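Local coordinates for protein minor fimbrium subunit Mfa5 (Porphyromonas gingivalis ATCC 33277, PDB 6TO1) that serves as an accessory tip subunit of the minor (Mfa1) fimbriae, pili that mediate biofilm formation and adhesion to host cells and other oral bacteria, at residues Ile132-Ser137 with Leu201-Thr207; Gly236-Glu240 with Val321-Leu325. All blocks are in the same frame, centred on the assembly; numbering follows the deposited sequence.

Contact 1: residues Ile132-Ser137 with Leu201-Thr207; sequences IDQSSS and LTPIWGT. With MG (magnesium ion), chain B; PO4 (phosphate ion), chain C.
Ser135 turns OG back between its own N and carbonyl carbon (chi1 67°), while Thr207 holds OG1 beside its N (chi1 -51°); both hydroxyls thereby reach one magnesium ion. This is the metal ion-dependent adhesion site (MIDAS) of a von Willebrand factor A domain, its D-x-S-x-S motif being Asp133, Ser135 and Ser137 at the end of strand 126-133. Ser137 OG, also hydrogen-bonded to Asp235, two waters and phosphate O4 complete six ligands. Asp133 works from the second shell: OD1 closes an Asx turn with Ser135 N and takes the proton of Ser135 OG at 2.6 Å, whereas OD2 accepts from a metal-bound water. Farther back, a single bridge pairs Ser135 with Ile204, and Ile204 N donates to Gln134 O (2.9 Å). Gln134 OE1 accepts from Thr202 N, 54° out of the plane of the Gln134 side-chain amide rather than on a lone pair, and NE2 goes to Asp178. Ile132 CG2 meets Leu201 CD1, the side chains crossing at about a right angle. The phosphate, probably from the crystallisation liquor, sits where other MIDAS domains bind an acidic ligand residue; its O1 accepts from Ser136 OG at 2.7 Å and from Gly206 N at 2.8 Å.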
loop_
_atom_site.group_PDB
_atom_site.type_symbol
_atom_site.label_atom_id
_atom_site.label_comp_id
_atom_site.label_asym_id
_atom_site.label_seq_id
_atom_site.Cartn_x
_atom_site.Cartn_y
_atom_site.Cartn_z
ATOM N N ILE A 132 -14.046 -25.623 18.947
ATOM C CA ILE A 132 -14.653 -26.832 18.393
ATOM C C ILE A 132 -15.379 -27.613 19.487
ATOM O O ILE A 132 -14.786 -27.985 20.502
ATOM C CB ILE A 132 -13.622 -27.726 17.671
ATOM C CG1 ILE A 132 -12.787 -26.885 16.693
ATOM C CG2 ILE A 132 -14.325 -28.876 16.920
ATOM C CD1 ILE A 132 -11.821 -27.687 15.821
ATOM N N ASP A 133 -16.667 -27.874 19.236
ATOM C CA ASP A 133 -17.554 -28.738 20.021
ATOM C C ASP A 133 -17.124 -30.192 19.867
ATOM O O ASP A 133 -17.189 -30.731 18.763
ATOM C CB ASP A 133 -18.944 -28.478 19.452
ATOM C CG ASP A 133 -20.063 -29.215 20.138
ATOM O OD1 ASP A 133 -19.852 -30.152 20.937
ATOM O OD2 ASP A 133 -21.209 -28.835 19.823
ATOM N N GLN A 134 -16.626 -30.813 20.946
ATOM C CA GLN A 134 -16.374 -32.258 20.969
ATOM C C GLN A 134 -17.311 -32.967 21.948
ATOM O O GLN A 134 -16.930 -33.946 22.605
ATOM C CB GLN A 134 -14.898 -32.572 21.289
ATOM C CG GLN A 134 -14.389 -32.166 22.642
ATOM C CD GLN A 134 -13.015 -32.796 22.983
ATOM O OE1 GLN A 134 -12.228 -33.132 22.102
ATOM N NE2 GLN A 134 -12.747 -32.954 24.265
ATOM N N SER A 135 -18.539 -32.469 22.073
ATOM C CA SER A 135 -19.516 -33.059 22.983
ATOM C C SER A 135 -20.029 -34.378 22.420
ATOM O O SER A 135 -19.854 -34.688 21.250
ATOM C CB SER A 135 -20.686 -32.096 23.219
ATOM O OG SER A 135 -21.431 -31.935 22.026
ATOM N N SER A 136 -20.707 -35.153 23.271
ATOM C CA SER A 136 -21.137 -36.497 22.871
ATOM C C SER A 136 -22.152 -36.472 21.733
ATOM O O SER A 136 -22.198 -37.412 20.922
ATOM C CB SER A 136 -21.671 -37.245 24.115
ATOM O OG SER A 136 -23.037 -36.982 24.340
ATOM N N SER A 137 -22.920 -35.384 21.583
ATOM C CA SER A 137 -23.836 -35.299 20.453
ATOM C C SER A 137 -23.113 -35.241 19.118
ATOM O O SER A 137 -23.756 -35.456 18.073
ATOM C CB SER A 137 -24.739 -34.064 20.610
ATOM O OG SER A 137 -23.935 -32.885 20.566
ATOM N N LEU A 201 -9.361 -34.688 18.775
ATOM C CA LEU A 201 -10.670 -34.436 19.362
ATOM C C LEU A 201 -11.407 -35.753 19.564
ATOM O O LEU A 201 -11.336 -36.653 18.724
ATOM C CB LEU A 201 -11.496 -33.531 18.449
ATOM C CG LEU A 201 -11.009 -32.111 18.190
ATOM C CD1 LEU A 201 -11.978 -31.467 17.166
ATOM C CD2 LEU A 201 -10.931 -31.278 19.448
ATOM N N THR A 202 -12.162 -35.839 20.657
ATOM C CA THR A 202 -12.851 -37.063 21.001
ATOM C C THR A 202 -14.142 -36.720 21.729
ATOM O O THR A 202 -14.162 -35.761 22.513
ATOM C CB THR A 202 -11.933 -37.926 21.882
ATOM O OG1 THR A 202 -12.454 -39.248 21.992
ATOM C CG2 THR A 202 -11.820 -37.313 23.252
ATOM N N PRO A 203 -15.220 -37.455 21.493
ATOM C CA PRO A 203 -16.521 -37.052 22.070
ATOM C C PRO A 203 -16.603 -37.292 23.568
ATOM O O PRO A 203 -16.348 -38.395 24.050
ATOM C CB PRO A 203 -17.540 -37.914 21.312
ATOM C CG PRO A 203 -16.805 -38.529 20.167
ATOM C CD PRO A 203 -15.353 -38.573 20.536
ATOM N N ILE A 204 -17.010 -36.253 24.304
ATOM C CA ILE A 204 -17.140 -36.286 25.750
ATOM C C ILE A 204 -18.478 -35.643 26.100
ATOM O O ILE A 204 -18.884 -34.674 25.458
ATOM C CB ILE A 204 -15.977 -35.549 26.450
ATOM C CG1 ILE A 204 -14.653 -36.253 26.147
ATOM C CG2 ILE A 204 -16.212 -35.451 27.932
ATOM C CD1 ILE A 204 -13.427 -35.529 26.680
ATOM N N TRP A 205 -19.165 -36.176 27.109
ATOM C CA TRP A 205 -20.490 -35.660 27.445
ATOM C C TRP A 205 -20.440 -34.161 27.751
ATOM O O TRP A 205 -19.489 -33.653 28.346
ATOM C CB TRP A 205 -21.102 -36.416 28.662
ATOM C CG TRP A 205 -20.326 -36.301 29.963
ATOM C CD1 TRP A 205 -19.334 -37.148 30.429
ATOM C CD2 TRP A 205 -20.466 -35.276 30.972
ATOM N NE1 TRP A 205 -18.851 -36.689 31.634
ATOM C CE2 TRP A 205 -19.540 -35.561 31.997
ATOM C CE3 TRP A 205 -21.291 -34.165 31.107
ATOM C CZ2 TRP A 205 -19.402 -34.755 33.119
ATOM C CZ3 TRP A 205 -21.141 -33.360 32.217
ATOM C CH2 TRP A 205 -20.218 -33.667 33.214
ATOM N N GLY A 206 -21.522 -33.464 27.392
ATOM C CA GLY A 206 -21.699 -32.091 27.817
ATOM C C GLY A 206 -21.361 -31.110 26.712
ATOM O O GLY A 206 -20.379 -31.308 26.011
ATOM N N THR A 207 -22.149 -30.050 26.550
ATOM C CA THR A 207 -21.918 -29.066 25.492
ATOM C C THR A 207 -21.921 -27.668 26.115
ATOM O O THR A 207 -22.940 -26.961 26.106
ATOM C CB THR A 207 -22.960 -29.205 24.375
ATOM O OG1 THR A 207 -23.052 -30.568 23.910
ATOM C CG2 THR A 207 -22.623 -28.286 23.213
HETATM MG MG MG B . -23.486 -31.661 22.212
HETATM P P PO4 C . -24.108 -33.554 24.783
HETATM O O1 PO4 C . -23.149 -34.566 25.436
HETATM O O2 PO4 C . -24.228 -32.324 25.672
HETATM O O3 PO4 C . -25.469 -34.222 24.710
HETATM O O4 PO4 C . -23.691 -33.234 23.398
HETATM O O HOH W 1 -23.332 -30.179 20.830
HETATM O O HOH W 2 -25.526 -31.154 22.270
#

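Contact 2: residues Gly236-Glu240 with Val321-Leu325; sequences GLATE and VAGAL. With PO4 (phosphate ion), chain C.
Phosphate O2 is gripped by two threonine hydroxyls, the closer being Thr239 OG1 at 2.6 Å and the other Thr207 OG1. Thr239 presents its hydroxyl by placing OG1 between its own N and carbonyl carbon (chi1 60°), which leaves CG2 anti to the carbonyl carbon, 4.0 Å from Ala324 N. The same residue carries the direct backbone link across the contact: Gly323 N donates to Thr239 O at 3.0 Å, in the carbonyl plane and on a lone pair. Beside that bond the Ala322 methyl presses in, CB standing 3.2 Å from Thr239 O, while Thr239 CA approaches Gly323 O in a CA-H...O contact. The segment 236-240 follows strand 227-234 in the central sheet of the von Willebrand factor A domain and forms one of the loops around the magnesium site; 321-325 belongs to the long excursion between that strand and strand 357-362. The touching parts, 237-240 and 322-324, run in roughly opposite directions, 153° apart. Glu240 points its CB away from 321-325, yet the chain bends at chi2 (-92°) and brings the carboxylate back over the Ala322 methyl, so that Ala322 CB lies 3.5 Å from Glu240 OE1. That carboxylate is held by a salt bridge to Arg315, whose side chain also touches Ala322. Gly323 has backbone angles that call for glycine. At the far end, Leu237 CD1 packs on Ala324 CB at 4.0 Å, and one water donates to both Ala238 O and Ala324 O, 2.8 Å from each.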
loop_
_atom_site.group_PDB
_atom_site.type_symbol
_atom_site.label_atom_id
_atom_site.label_comp_id
_atom_site.label_asym_id
_atom_site.label_seq_id
_atom_site.Cartn_x
_atom_site.Cartn_y
_atom_site.Cartn_z
ATOM N N GLY A 236 -24.732 -27.054 17.622
ATOM C CA GLY A 236 -25.636 -25.959 17.930
ATOM C C GLY A 236 -26.519 -26.148 19.146
ATOM O O GLY A 236 -27.209 -25.191 19.550
ATOM N N LEU A 237 -26.570 -27.335 19.721
ATOM C CA LEU A 237 -27.408 -27.560 20.894
ATOM C C LEU A 237 -26.576 -27.484 22.169
ATOM O O LEU A 237 -26.038 -28.490 22.641
ATOM C CB LEU A 237 -28.127 -28.902 20.772
ATOM C CG LEU A 237 -29.132 -29.187 21.887
ATOM C CD1 LEU A 237 -30.207 -28.078 21.870
ATOM C CD2 LEU A 237 -29.764 -30.553 21.813
ATOM N N ALA A 238 -26.495 -26.289 22.764
ATOM C CA ALA A 238 -25.771 -26.144 24.019
ATOM C C ALA A 238 -26.548 -26.811 25.147
ATOM O O ALA A 238 -27.777 -26.754 25.199
ATOM C CB ALA A 238 -25.507 -24.662 24.330
ATOM N N THR A 239 -25.824 -27.457 26.053
ATOM C CA THR A 239 -26.460 -28.159 27.145
ATOM C C THR A 239 -25.846 -27.856 28.509
ATOM O O THR A 239 -26.274 -28.449 29.506
ATOM C CB THR A 239 -26.414 -29.683 26.912
ATOM O OG1 THR A 239 -25.053 -30.118 26.826
ATOM C CG2 THR A 239 -27.173 -30.081 25.660
ATOM N N GLU A 240 -24.848 -26.983 28.581
ATOM C CA GLU A 240 -24.188 -26.610 29.831
ATOM C C GLU A 240 -23.900 -25.118 29.808
ATOM O O GLU A 240 -23.707 -24.535 28.737
ATOM C CB GLU A 240 -22.862 -27.355 30.027
ATOM C CG GLU A 240 -22.984 -28.879 29.952
ATOM C CD GLU A 240 -23.222 -29.530 31.300
ATOM O OE1 GLU A 240 -23.229 -28.827 32.338
ATOM O OE2 GLU A 240 -23.429 -30.769 31.325
ATOM N N VAL A 321 -27.558 -33.298 36.742
ATOM C CA VAL A 321 -27.376 -33.288 35.293
ATOM C C VAL A 321 -27.786 -31.919 34.750
ATOM O O VAL A 321 -28.375 -31.099 35.452
ATOM C CB VAL A 321 -28.177 -34.404 34.575
ATOM C CG1 VAL A 321 -27.762 -35.796 35.078
ATOM C CG2 VAL A 321 -29.678 -34.198 34.738
ATOM N N ALA A 322 -27.490 -31.700 33.472
ATOM C CA ALA A 322 -27.852 -30.454 32.793
ATOM C C ALA A 322 -28.709 -30.817 31.590
ATOM O O ALA A 322 -29.439 -31.806 31.645
ATOM C CB ALA A 322 -26.610 -29.667 32.403
ATOM N N GLY A 323 -28.636 -30.064 30.504
ATOM C CA GLY A 323 -29.575 -30.270 29.418
ATOM C C GLY A 323 -29.795 -28.993 28.620
ATOM O O GLY A 323 -29.319 -27.921 28.972
ATOM N N ALA A 324 -30.542 -29.143 27.517
ATOM C CA ALA A 324 -30.963 -27.986 26.722
ATOM C C ALA A 324 -31.728 -26.986 27.568
ATOM O O ALA A 324 -31.647 -25.772 27.326
ATOM C CB ALA A 324 -31.820 -28.444 25.547
ATOM N N LEU A 325 -32.456 -27.472 28.575
ATOM C CA LEU A 325 -33.056 -26.642 29.612
ATOM C C LEU A 325 -32.673 -27.240 30.956
ATOM O O LEU A 325 -32.732 -28.467 31.132
ATOM C CB LEU A 325 -34.567 -26.570 29.489
ATOM C CG LEU A 325 -35.120 -25.788 28.296
ATOM C CD1 LEU A 325 -36.640 -25.935 28.323
ATOM C CD2 LEU A 325 -34.671 -24.351 28.298
HETATM P P PO4 C . -24.108 -33.554 24.783
HETATM O O1 PO4 C . -23.149 -34.566 25.436
HETATM O O2 PO4 C . -24.228 -32.324 25.672
HETATM O O3 PO4 C . -25.469 -34.222 24.710
HETATM O O4 PO4 C . -23.691 -33.234 23.398
HETATM O O HOH W 3 -29.862 -24.958 25.398
#

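Both contacts touch the same phosphate, their centres about 12 Å apart. Contact 1 (517 Å² buried) joins a strand end to a loop and runs from buried Ile132 and Asp133 to exposed Ser136 and Trp205, with metal coordination in front, backbone and amide hydrogen bonds and one apolar pair behind. Contact 2 (225 Å²) has no exposed touching residue and joins two loops by a lone hydrogen bond, small apolar groups and a bridging water. They meet through 201-207 and 236-240: Thr239 OG1 lies 2.9 Å from Thr207 N, a probable hydrogen bond, and the Trp205 ring packs against the Glu240 carboxylate. Segment 321-325 closely follows calcium ligand Asp319, with Gly323 about 13 Å from the calcium ion.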